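PDB 6WIN: type 6 secretion amidase effector 2 from Salmonella typhi, which probably acts as an antibacterial amidase toxin that hydrolyses peptide cross-bridges of target-cell peptidoglycan after delivery by the type VI secretion system. Local coordinates for residues E25-Q28 with R32-Q35; T55-F60 with I85-Q90; G117-M122 with A128-E133. All coordinates share one frame; numbering follows the deposited sequence.

Contact 1 of 3, residues E25-Q28 with R32-Q35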
ATOM      1  N   GLU A  25      -8.420  -1.098  -6.246  1.00 20.70           N
ATOM      2  CA  GLU A  25      -9.488  -2.031  -6.580  1.00 20.96           C
ATOM      3  C   GLU A  25      -9.110  -3.472  -6.265  1.00 20.82           C
ATOM      4  O   GLU A  25      -9.994  -4.300  -6.035  1.00 22.34           O
ATOM      5  CB  GLU A  25      -9.862  -1.893  -8.050  1.00 22.51           C
ATOM      6  CG  GLU A  25     -10.560  -0.584  -8.371  1.00 24.84           C
ATOM      7  CD  GLU A  25     -10.804  -0.414  -9.862  1.00 32.50           C
ATOM      8  OE1 GLU A  25      -9.954  -0.860 -10.660  1.00 31.54           O
ATOM      9  OE2 GLU A  25     -11.840   0.164 -10.242  1.00 37.01           O
ATOM     10  N   LEU A  26      -7.817  -3.799  -6.247  1.00 19.10           N
ATOM     11  CA  LEU A  26      -7.415  -5.125  -5.796  1.00 16.74           C
ATOM     12  C   LEU A  26      -7.806  -5.335  -4.346  1.00 19.86           C
ATOM     13  O   LEU A  26      -8.441  -6.340  -3.998  1.00 19.10           O
ATOM     14  CB  LEU A  26      -5.909  -5.322  -5.971  1.00 19.89           C
ATOM     15  CG  LEU A  26      -5.391  -6.633  -5.372  1.00 19.91           C
ATOM     16  CD1 LEU A  26      -5.926  -7.840  -6.164  1.00 19.56           C
ATOM     17  CD2 LEU A  26      -3.880  -6.639  -5.346  1.00 13.94           C
ATOM     18  N   ILE A  27      -7.443  -4.381  -3.483  1.00 17.75           N
ATOM     19  CA  ILE A  27      -7.814  -4.479  -2.077  1.00 15.89           C
ATOM     20  C   ILE A  27      -9.320  -4.587  -1.938  1.00 15.26           C
ATOM     21  O   ILE A  27      -9.833  -5.417  -1.181  1.00 17.28           O
ATOM     22  CB  ILE A  27      -7.287  -3.272  -1.283  1.00 15.10           C
ATOM     23  CG1 ILE A  27      -5.865  -2.890  -1.722  1.00 16.39           C
ATOM     24  CG2 ILE A  27      -7.330  -3.604   0.183  1.00 13.56           C
ATOM     25  CD1 ILE A  27      -4.849  -3.974  -1.465  1.00 18.05           C
ATOM     26  N   GLN A  28     -10.049  -3.729  -2.658  1.00 17.22           N
ATOM     27  CA  GLN A  28     -11.493  -3.631  -2.490  1.00 17.76           C
ATOM     28  C   GLN A  28     -12.203  -4.885  -2.960  1.00 20.08           C
ATOM     29  O   GLN A  28     -13.299  -5.188  -2.474  1.00 23.71           O
ATOM     30  CB  GLN A  28     -12.026  -2.417  -3.246  1.00 21.10           C
ATOM     31  CG  GLN A  28     -11.621  -1.075  -2.623  1.00 16.07           C
ATOM     32  CD  GLN A  28     -11.946   0.105  -3.522  1.00 23.45           C
ATOM     33  OE1 GLN A  28     -12.077  -0.043  -4.738  1.00 24.84           O
ATOM     34  NE2 GLN A  28     -12.074   1.289  -2.926  1.00 22.81           N
ATOM     35  N   ARG A  32     -13.513  -5.167   2.279  1.00 20.94           N
ATOM     36  CA  ARG A  32     -14.256  -3.905   2.257  1.00 18.26           C
ATOM     37  C   ARG A  32     -13.459  -2.831   2.996  1.00 20.35           C
ATOM     38  O   ARG A  32     -13.752  -2.455   4.133  1.00 17.85           O
ATOM     39  CB  ARG A  32     -15.646  -4.060   2.861  1.00 20.80           C
ATOM     40  CG  ARG A  32     -16.489  -2.781   2.706  1.00 28.74           C
ATOM     41  CD  ARG A  32     -17.984  -3.050   2.672  1.00 31.51           C
ATOM     42  NE  ARG A  32     -18.318  -4.213   1.851  1.00 23.86           N
ATOM     43  CZ  ARG A  32     -19.545  -4.719   1.754  1.00 26.62           C
ATOM     44  NH1 ARG A  32     -20.541  -4.157   2.431  1.00 24.60           N
ATOM     45  NH2 ARG A  32     -19.780  -5.788   0.995  1.00 20.29           N
ATOM     46  N   VAL A  33     -12.430  -2.307   2.323  1.00 18.95           N
ATOM     47  CA  VAL A  33     -11.665  -1.202   2.899  1.00 19.61           C
ATOM     48  C   VAL A  33     -12.276   0.161   2.607  1.00 20.62           C
ATOM     49  O   VAL A  33     -11.808   1.171   3.151  1.00 19.42           O
ATOM     50  CB  VAL A  33     -10.212  -1.246   2.391  1.00 18.03           C
ATOM     51  CG1 VAL A  33      -9.553  -2.525   2.861  1.00 17.72           C
ATOM     52  CG2 VAL A  33     -10.195  -1.160   0.869  1.00 17.25           C
ATOM     53  N   GLY A  34     -13.308   0.228   1.772  1.00 20.83           N
ATOM     54  CA  GLY A  34     -13.877   1.512   1.432  1.00 22.21           C
ATOM     55  C   GLY A  34     -13.020   2.290   0.447  1.00 19.14           C
ATOM     56  O   GLY A  34     -12.031   1.809  -0.099  1.00 20.56           O
ATOM     57  N   GLN A  35     -13.448   3.522   0.207  1.00 25.47           N
ATOM     58  CA  GLN A  35     -12.753   4.388  -0.731  1.00 24.38           C
ATOM     59  C   GLN A  35     -11.522   4.980  -0.067  1.00 20.83           C
ATOM     60  O   GLN A  35     -11.534   5.279   1.133  1.00 21.11           O
ATOM     61  CB  GLN A  35     -13.686   5.490  -1.233  1.00 24.59           C
ATOM     62  CG  GLN A  35     -14.964   4.929  -1.849  1.00 27.53           C
ATOM     63  CD  GLN A  35     -15.843   5.992  -2.472  1.00 32.10           C
ATOM     64  OE1 GLN A  35     -15.571   7.188  -2.357  1.00 33.15           O
ATOM     65  NE2 GLN A  35     -16.911   5.558  -3.133  1.00 39.24           N
TER
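Q28, in the last turn of helix 23-30, reaches over to the chain that leaves the helix and meets V33 and G34. Its extended side chain starts with CG anti to the carbonyl carbon (chi1 -70°), which carries the amide across to the backbone of G34. There NE2 donates to G34 O at 2.9 Å in a nearly straight bond of 167°. The acceptor lies in the plane of the amide, whereas the donor sits above the carbonyl plane, 54° out of it, and so misses the lone-pair directions. On the way the methylene CG of Q28 passes CG2 of V33 at 3.8 Å, the two side chains crossing at about a right angle. Helix 23-30 packs on one face of the antiparallel sheet, an arrangement consistent with a papain-like amidase fold, and this exit loop folds back against the helix before strand 40-44. The apolar half of the contact is buried: both branches of V33 rest on the CG2 methyl of I27, CG1 at 3.6 Å and CG2 at 3.8 Å. Y3 packs on V33, F76 of strand 74-81 packs on I27, and V33 O accepts a hydrogen bond from W39 NE1.

Contact 2 of 3, residues T55-F60 with I85-Q90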
ATOM      1  N   THR A  55      -1.419  -7.531   5.837  1.00 15.02           N
ATOM      2  CA  THR A  55      -1.923  -6.232   6.257  1.00 18.50           C
ATOM      3  C   THR A  55      -2.091  -5.320   5.048  1.00 19.78           C
ATOM      4  O   THR A  55      -1.220  -5.264   4.174  1.00 19.32           O
ATOM      5  CB  THR A  55      -0.969  -5.591   7.268  1.00 16.54           C
ATOM      6  OG1 THR A  55      -0.799  -6.466   8.390  1.00 16.69           O
ATOM      7  CG2 THR A  55      -1.525  -4.265   7.735  1.00 13.68           C
ATOM      8  N   VAL A  56      -3.225  -4.616   4.989  1.00 13.03           N
ATOM      9  CA  VAL A  56      -3.427  -3.640   3.929  1.00 13.19           C
ATOM     10  C   VAL A  56      -2.593  -2.401   4.226  1.00 18.94           C
ATOM     11  O   VAL A  56      -2.700  -1.815   5.309  1.00 19.10           O
ATOM     12  CB  VAL A  56      -4.909  -3.279   3.798  1.00 17.21           C
ATOM     13  CG1 VAL A  56      -5.070  -2.136   2.823  1.00 14.43           C
ATOM     14  CG2 VAL A  56      -5.745  -4.519   3.377  1.00 12.68           C
ATOM     15  N   ILE A  57      -1.759  -1.992   3.260  1.00 15.43           N
ATOM     16  CA  ILE A  57      -0.888  -0.836   3.405  1.00 15.60           C
ATOM     17  C   ILE A  57      -1.051   0.084   2.198  1.00 17.71           C
ATOM     18  O   ILE A  57      -1.594  -0.301   1.162  1.00 15.22           O
ATOM     19  CB  ILE A  57       0.583  -1.262   3.591  1.00 15.08           C
ATOM     20  CG1 ILE A  57       1.103  -1.980   2.333  1.00 19.13           C
ATOM     21  CG2 ILE A  57       0.695  -2.184   4.801  1.00 17.33           C
ATOM     22  CD1 ILE A  57       2.600  -2.337   2.406  1.00 17.28           C
ATOM     23  N   ALA A  58      -0.575   1.320   2.342  1.00 18.13           N
ATOM     24  CA  ALA A  58      -0.737   2.308   1.282  1.00 18.23           C
ATOM     25  C   ALA A  58       0.252   3.449   1.478  1.00 18.62           C
ATOM     26  O   ALA A  58       0.787   3.651   2.566  1.00 17.69           O
ATOM     27  CB  ALA A  58      -2.164   2.865   1.251  1.00 18.17           C
ATOM     28  N   THR A  59       0.473   4.199   0.401  1.00 18.89           N
ATOM     29  CA  THR A  59       1.177   5.474   0.478  1.00 17.96           C
ATOM     30  C   THR A  59       0.307   6.510   1.185  1.00 16.66           C
ATOM     31  O   THR A  59      -0.857   6.698   0.824  1.00 15.18           O
ATOM     32  CB  THR A  59       1.505   5.975  -0.927  1.00 23.56           C
ATOM     33  OG1 THR A  59       0.274   6.133  -1.653  1.00 18.48           O
ATOM     34  CG2 THR A  59       2.417   4.992  -1.680  1.00 13.30           C
ATOM     35  N   PHE A  60       0.872   7.205   2.171  1.00 16.59           N
ATOM     36  CA  PHE A  60       0.146   8.235   2.910  1.00 16.76           C
ATOM     37  C   PHE A  60       0.959   9.516   2.999  1.00 19.22           C
ATOM     38  O   PHE A  60       2.172   9.481   3.220  1.00 17.96           O
ATOM     39  CB  PHE A  60      -0.193   7.791   4.337  1.00 18.95           C
ATOM     40  CG  PHE A  60      -1.396   6.907   4.432  1.00 19.75           C
ATOM     41  CD1 PHE A  60      -2.665   7.451   4.592  1.00 18.12           C
ATOM     42  CD2 PHE A  60      -1.259   5.530   4.392  1.00 14.85           C
ATOM     43  CE1 PHE A  60      -3.771   6.644   4.701  1.00 17.41           C
ATOM     44  CE2 PHE A  60      -2.361   4.717   4.498  1.00 15.12           C
ATOM     45  CZ  PHE A  60      -3.626   5.281   4.657  1.00 19.11           C
ATOM     46  N   ILE A  85      10.640  -3.693   1.322  1.00 18.61           N
ATOM     47  CA  ILE A  85       9.467  -4.505   1.641  1.00 18.85           C
ATOM     48  C   ILE A  85       9.000  -5.252   0.397  1.00 18.98           C
ATOM     49  O   ILE A  85       9.126  -4.775  -0.735  1.00 20.21           O
ATOM     50  CB  ILE A  85       8.307  -3.658   2.212  1.00 19.44           C
ATOM     51  CG1 ILE A  85       7.886  -2.582   1.207  1.00 21.95           C
ATOM     52  CG2 ILE A  85       8.690  -3.018   3.528  1.00 18.60           C
ATOM     53  CD1 ILE A  85       6.633  -1.807   1.618  1.00 20.72           C
ATOM     54  N   TRP A  86       8.445  -6.433   0.620  1.00 21.09           N
ATOM     55  CA  TRP A  86       7.751  -7.188  -0.415  1.00 20.97           C
ATOM     56  C   TRP A  86       6.247  -6.970  -0.255  1.00 17.67           C
ATOM     57  O   TRP A  86       5.718  -7.137   0.845  1.00 17.51           O
ATOM     58  CB  TRP A  86       8.088  -8.673  -0.303  1.00 21.31           C
ATOM     59  CG  TRP A  86       9.410  -9.044  -0.892  1.00 18.99           C
ATOM     60  CD1 TRP A  86      10.592  -9.216  -0.224  1.00 22.65           C
ATOM     61  CD2 TRP A  86       9.686  -9.302  -2.269  1.00 18.08           C
ATOM     62  NE1 TRP A  86      11.584  -9.570  -1.105  1.00 23.17           N
ATOM     63  CE2 TRP A  86      11.056  -9.626  -2.368  1.00 19.97           C
ATOM     64  CE3 TRP A  86       8.905  -9.301  -3.431  1.00 22.00           C
ATOM     65  CZ2 TRP A  86      11.664  -9.934  -3.584  1.00 18.95           C
ATOM     66  CZ3 TRP A  86       9.515  -9.610  -4.642  1.00 23.95           C
ATOM     67  CH2 TRP A  86      10.879  -9.922  -4.705  1.00 19.40           C
ATOM     68  N   VAL A  87       5.571  -6.570  -1.340  1.00 17.62           N
ATOM     69  CA  VAL A  87       4.125  -6.369  -1.332  1.00 17.35           C
ATOM     70  C   VAL A  87       3.481  -7.216  -2.426  1.00 22.10           C
ATOM     71  O   VAL A  87       4.140  -7.691  -3.351  1.00 17.24           O
ATOM     72  CB  VAL A  87       3.727  -4.885  -1.516  1.00 20.44           C
ATOM     73  CG1 VAL A  87       4.473  -3.984  -0.524  1.00 14.38           C
ATOM     74  CG2 VAL A  87       3.964  -4.438  -2.959  1.00 17.41           C
HETATM   75  N   MSE A  88       2.169  -7.397  -2.304  1.00 17.32           N
HETATM   76  CA  MSE A  88       1.322  -7.981  -3.345  1.00 14.39           C
HETATM   77  C   MSE A  88       0.383  -6.904  -3.906  1.00 17.94           C
HETATM   78  O   MSE A  88      -0.378  -6.276  -3.140  1.00 20.80           O
HETATM   79  CB  MSE A  88       0.534  -9.163  -2.760  1.00 16.29           C
HETATM   80  CG  MSE A  88      -0.316  -9.961  -3.748  1.00 14.97           C
HETATM   81 SE   MSE A  88       0.810 -11.085  -4.878  1.00 19.49          SE
HETATM   82  CE  MSE A  88       1.398 -12.509  -3.544  1.00  8.56           C
ATOM     83  N   ASP A  89       0.438  -6.646  -5.214  1.00 14.96           N
ATOM     84  CA  ASP A  89      -0.331  -5.532  -5.756  1.00 13.94           C
ATOM     85  C   ASP A  89      -0.723  -5.781  -7.208  1.00 19.62           C
ATOM     86  O   ASP A  89      -0.510  -6.860  -7.770  1.00 20.83           O
ATOM     87  CB  ASP A  89       0.429  -4.200  -5.593  1.00 15.34           C
ATOM     88  CG  ASP A  89       1.801  -4.179  -6.282  1.00 22.32           C
ATOM     89  OD1 ASP A  89       2.170  -5.141  -6.984  1.00 19.09           O
ATOM     90  OD2 ASP A  89       2.514  -3.161  -6.112  1.00 22.62           O
ATOM     91  N   GLN A  90      -1.344  -4.765  -7.799  1.00 17.51           N
ATOM     92  CA  GLN A  90      -1.664  -4.738  -9.215  1.00 16.69           C
ATOM     93  C   GLN A  90      -1.730  -3.277  -9.633  1.00 18.65           C
ATOM     94  O   GLN A  90      -1.784  -2.377  -8.793  1.00 17.39           O
ATOM     95  CB  GLN A  90      -2.999  -5.443  -9.516  1.00 19.70           C
ATOM     96  CG  GLN A  90      -4.212  -4.526  -9.323  1.00 17.96           C
ATOM     97  CD  GLN A  90      -5.546  -5.196  -9.619  1.00 21.82           C
ATOM     98  OE1 GLN A  90      -5.612  -6.393  -9.900  1.00 21.23           O
ATOM     99  NE2 GLN A  90      -6.623  -4.416  -9.553  1.00 19.80           N
TER
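I57 and V87 face each other across the width of one strand, their CA atoms 8.8 Å apart, and no hydrogen bond joins the two segments. Strand 74-81 runs between them, and its A75 pairs with I57 through the backbone and touches V87 with its side chain. The packing is therefore concentrated at one methyl. In I57, CG1 lies between the backbone N and the carbonyl carbon (chi1 64°), and the chain beyond it is extended, with chi2 176°; together these torsions project CD1 over the intervening strand. CD1 comes to 3.8 Å from V87 CG1, the two side chains meeting at a slant, and to 4.1 Å from I85 CD1, which it meets tip to tip. One methyl thus touches two residues that alternate along strand 84-89 and point to the same face. I105 of the next strand packs on both I85 and V87, and V45 on I57, so the patch is buried among apolar neighbours.

Away from this patch the segments do not touch, and the chemistry changes. D89, next after V87 on the same face, forms salt bridges with K97 and R103 and a hydrogen bond with H73 NE2, while T59 OG1 is hydrogen-bonded to H73 N. W86 points the other way; it is exposed, and its ring meets that of Y104 with planes at about 45°. Little surface is buried between the two segments, in keeping with strands that are next-but-one neighbours in the sheet. Such apolar bridging over a middle strand, with a polar cluster around D89 farther along the same face, belongs to i, i+2 strand neighbours of an antiparallel sheet; that sheet, with helix 23-30 on its other face, is consistent with a papain-like amidase fold.

Contact 3 of 3, residues G117-M122 with A128-E133; sequences GTYIRM and AYFIVE
M122 and A128 bring the backbones nearest, with CA atoms 6.0 Å apart, where the irregular segment 117-122 returns to the start of strand 129-133; no hydrogen bond crosses. The side-chain contact centres on Y119, whose CG lies anti to the carbonyl carbon (chi1 -61°), carrying the ring over the backbone of A128. A128 CA stands 3.6 Å from the ring centroid and 7° off the ring normal, a CH-pi contact over the face. The CB of A128 lies over the same face, nearer its base, at 3.7 Å from Y119 CD2. That CB also packs on CG of selenomethionine M122, at 3.6 Å. At the far end of the ring Y119 OH reaches the edge of F130 in its plane, 3.3 Å from CE2, the two side chains meeting aslant. The carbonyl O of M122 lies obliquely to the Y129 ring, whose OH is hydrogen-bonded to S123 O. A128 pairs through its backbone with F60, F130 with A58 and I131 with A43. These pairings put strand 129-133 between strands 40-44 and 56-59; the loop 117-122, through Y119 and M122, packs on the start of that inner strand of the antiparallel sheet.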
ATOM      1  N   GLY A 117       5.671  16.806   3.508  1.00 23.86           N
ATOM      2  CA  GLY A 117       4.945  15.558   3.635  1.00 24.91           C
ATOM      3  C   GLY A 117       5.109  14.577   2.491  1.00 23.98           C
ATOM      4  O   GLY A 117       4.541  13.475   2.560  1.00 21.81           O
ATOM      5  N   THR A 118       5.870  14.924   1.455  1.00 21.92           N
ATOM      6  CA  THR A 118       5.998  14.109   0.250  1.00 24.08           C
ATOM      7  C   THR A 118       7.236  13.215   0.313  1.00 28.55           C
ATOM      8  O   THR A 118       8.121  13.383   1.160  1.00 23.23           O
ATOM      9  CB  THR A 118       6.068  14.995  -0.997  1.00 25.30           C
ATOM     10  OG1 THR A 118       7.194  15.874  -0.891  1.00 27.61           O
ATOM     11  CG2 THR A 118       4.816  15.828  -1.143  1.00 23.94           C
ATOM     12  N   TYR A 119       7.297  12.266  -0.633  1.00 21.88           N
ATOM     13  CA  TYR A 119       8.374  11.293  -0.764  1.00 24.51           C
ATOM     14  C   TYR A 119       8.815  11.224  -2.220  1.00 25.04           C
ATOM     15  O   TYR A 119       7.972  11.202  -3.122  1.00 20.88           O
ATOM     16  CB  TYR A 119       7.936   9.877  -0.339  1.00 26.48           C
ATOM     17  CG  TYR A 119       7.478   9.711   1.089  1.00 22.71           C
ATOM     18  CD1 TYR A 119       8.345   9.219   2.056  1.00 20.32           C
ATOM     19  CD2 TYR A 119       6.172  10.013   1.463  1.00 20.45           C
ATOM     20  CE1 TYR A 119       7.936   9.048   3.355  1.00 18.49           C
ATOM     21  CE2 TYR A 119       5.754   9.852   2.767  1.00 19.00           C
ATOM     22  CZ  TYR A 119       6.642   9.368   3.706  1.00 19.02           C
ATOM     23  OH  TYR A 119       6.242   9.193   5.003  1.00 17.68           O
ATOM     24  N   ILE A 120      10.133  11.182  -2.453  1.00 23.23           N
ATOM     25  CA  ILE A 120      10.627  10.902  -3.802  1.00 23.54           C
ATOM     26  C   ILE A 120      10.154   9.515  -4.237  1.00 19.79           C
ATOM     27  O   ILE A 120      10.056   8.587  -3.423  1.00 26.63           O
ATOM     28  CB  ILE A 120      12.163  10.989  -3.878  1.00 16.59           C
ATOM     29  CG1 ILE A 120      12.808  10.026  -2.877  1.00 17.74           C
ATOM     30  CG2 ILE A 120      12.638  12.401  -3.619  1.00 25.06           C
ATOM     31  CD1 ILE A 120      14.138   9.446  -3.350  1.00 31.69           C
ATOM     32  N   ARG A 121       9.858   9.382  -5.533  1.00 21.86           N
ATOM     33  CA  ARG A 121       9.445   8.126  -6.178  1.00 22.97           C
ATOM     34  C   ARG A 121       8.483   7.325  -5.298  1.00 19.79           C
ATOM     35  O   ARG A 121       8.684   6.141  -5.012  1.00 18.28           O
ATOM     36  CB  ARG A 121      10.667   7.292  -6.573  1.00 26.08           C
ATOM     37  CG  ARG A 121      11.594   8.018  -7.540  1.00 27.99           C
ATOM     38  CD  ARG A 121      13.057   7.648  -7.326  1.00 33.82           C
ATOM     39  NE  ARG A 121      13.275   6.219  -7.515  1.00 43.24           N
ATOM     40  CZ  ARG A 121      14.428   5.593  -7.302  1.00 43.80           C
ATOM     41  NH1 ARG A 121      14.507   4.279  -7.493  1.00 43.27           N
ATOM     42  NH2 ARG A 121      15.498   6.273  -6.901  1.00 41.15           N
HETATM   43  N   MSE A 122       7.407   7.989  -4.888  1.00 25.06           N
HETATM   44  CA  MSE A 122       6.634   7.591  -3.709  1.00 21.83           C
HETATM   45  C   MSE A 122       6.154   6.134  -3.735  1.00 20.13           C
HETATM   46  O   MSE A 122       6.390   5.388  -2.782  1.00 19.48           O
HETATM   47  CB  MSE A 122       5.455   8.556  -3.538  1.00 25.19           C
HETATM   48  CG  MSE A 122       5.033   8.746  -2.107  1.00 34.11           C
HETATM   49 SE   MSE A 122       3.319   9.607  -1.909  1.00 33.65          SE
HETATM   50  CE  MSE A 122       4.146  11.431  -1.908  1.00 33.79           C
ATOM     51  N   ALA A 128       7.259   5.406   2.283  1.00 16.41           N
ATOM     52  CA  ALA A 128       5.976   6.063   2.075  1.00 19.25           C
ATOM     53  C   ALA A 128       4.787   5.213   2.514  1.00 18.60           C
ATOM     54  O   ALA A 128       3.652   5.705   2.495  1.00 17.99           O
ATOM     55  CB  ALA A 128       5.817   6.439   0.599  1.00 20.32           C
ATOM     56  N   TYR A 129       5.010   3.976   2.937  1.00 19.41           N
ATOM     57  CA  TYR A 129       3.919   3.039   3.160  1.00 17.29           C
ATOM     58  C   TYR A 129       3.556   2.955   4.633  1.00 16.43           C
ATOM     59  O   TYR A 129       4.427   2.797   5.495  1.00 15.77           O
ATOM     60  CB  TYR A 129       4.273   1.656   2.614  1.00 15.26           C
ATOM     61  CG  TYR A 129       4.153   1.646   1.117  1.00 19.78           C
ATOM     62  CD1 TYR A 129       5.224   2.047   0.305  1.00 13.73           C
ATOM     63  CD2 TYR A 129       2.957   1.285   0.508  1.00 16.53           C
ATOM     64  CE1 TYR A 129       5.102   2.073  -1.071  1.00 15.66           C
ATOM     65  CE2 TYR A 129       2.821   1.297  -0.863  1.00 18.42           C
ATOM     66  CZ  TYR A 129       3.894   1.688  -1.651  1.00 19.97           C
ATOM     67  OH  TYR A 129       3.729   1.706  -3.012  1.00 19.01           O
ATOM     68  N   PHE A 130       2.260   3.039   4.907  1.00 15.22           N
ATOM     69  CA  PHE A 130       1.734   2.989   6.256  1.00 16.47           C
ATOM     70  C   PHE A 130       0.519   2.075   6.262  1.00 17.33           C
ATOM     71  O   PHE A 130      -0.152   1.914   5.244  1.00 13.95           O
ATOM     72  CB  PHE A 130       1.354   4.400   6.761  1.00 17.57           C
ATOM     73  CG  PHE A 130       2.538   5.328   6.918  1.00 17.69           C
ATOM     74  CD1 PHE A 130       3.046   5.613   8.173  1.00 19.68           C
ATOM     75  CD2 PHE A 130       3.139   5.915   5.813  1.00 16.66           C
ATOM     76  CE1 PHE A 130       4.152   6.455   8.323  1.00 20.00           C
ATOM     77  CE2 PHE A 130       4.232   6.764   5.957  1.00 14.16           C
ATOM     78  CZ  PHE A 130       4.737   7.028   7.208  1.00 17.56           C
ATOM     79  N   ILE A 131       0.244   1.481   7.423  1.00 18.14           N
ATOM     80  CA  ILE A 131      -0.949   0.663   7.571  1.00 15.75           C
ATOM     81  C   ILE A 131      -2.194   1.516   7.364  1.00 18.57           C
ATOM     82  O   ILE A 131      -2.291   2.650   7.861  1.00 16.29           O
ATOM     83  CB  ILE A 131      -0.940  -0.016   8.950  1.00 17.57           C
ATOM     84  CG1 ILE A 131       0.280  -0.937   9.074  1.00 19.54           C
ATOM     85  CG2 ILE A 131      -2.222  -0.788   9.169  1.00 21.71           C
ATOM     86  CD1 ILE A 131       0.381  -1.677  10.401  1.00 22.05           C
ATOM     87  N   VAL A 132      -3.155   0.970   6.615  1.00 17.27           N
ATOM     88  CA  VAL A 132      -4.418   1.655   6.350  1.00 20.72           C
ATOM     89  C   VAL A 132      -5.290   1.551   7.595  1.00 20.21           C
ATOM     90  O   VAL A 132      -5.603   0.449   8.039  1.00 20.33           O
ATOM     91  CB  VAL A 132      -5.136   1.043   5.135  1.00 17.26           C
ATOM     92  CG1 VAL A 132      -6.577   1.526   5.093  1.00 14.74           C
ATOM     93  CG2 VAL A 132      -4.420   1.401   3.842  1.00 15.92           C
ATOM     94  N   GLU A 133      -5.696   2.689   8.151  1.00 19.60           N
ATOM     95  CA  GLU A 133      -6.500   2.711   9.372  1.00 23.04           C
ATOM     96  C   GLU A 133      -7.806   3.459   9.142  1.00 20.86           C
ATOM     97  O   GLU A 133      -7.987   4.158   8.142  1.00 22.76           O
ATOM     98  CB  GLU A 133      -5.734   3.363  10.535  1.00 22.52           C
ATOM     99  CG  GLU A 133      -5.188   2.378  11.553  1.00 27.04           C
ATOM    100  CD  GLU A 133      -6.272   1.521  12.227  1.00 41.60           C
ATOM    101  OE1 GLU A 133      -7.449   1.970  12.366  1.00 38.72           O
ATOM    102  OE2 GLU A 133      -5.928   0.384  12.631  1.00 38.50           O
TER

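Contacts 2 and 3 are buried and share one sheet, in which strands 56-59 and 129-133 are paired neighbours. Contact 1 is partly buried and lies about 18 Å, centre to centre, from contact 3, on the opposite side of the chain's centre. It meets contact 2 where the helix packs on the sheet, I27 against V56 and L26 against the backbone of M88 and D89. The chemistry follows the place: at the partly exposed helix end contact 1 adds a side-chain-to-backbone hydrogen bond to aliphatic packing, contact 2 in the middle of the sheet is purely methyl packing, and contact 3 combines a CH-pi contact on a tyrosine face with an aromatic edge and a selenomethionine.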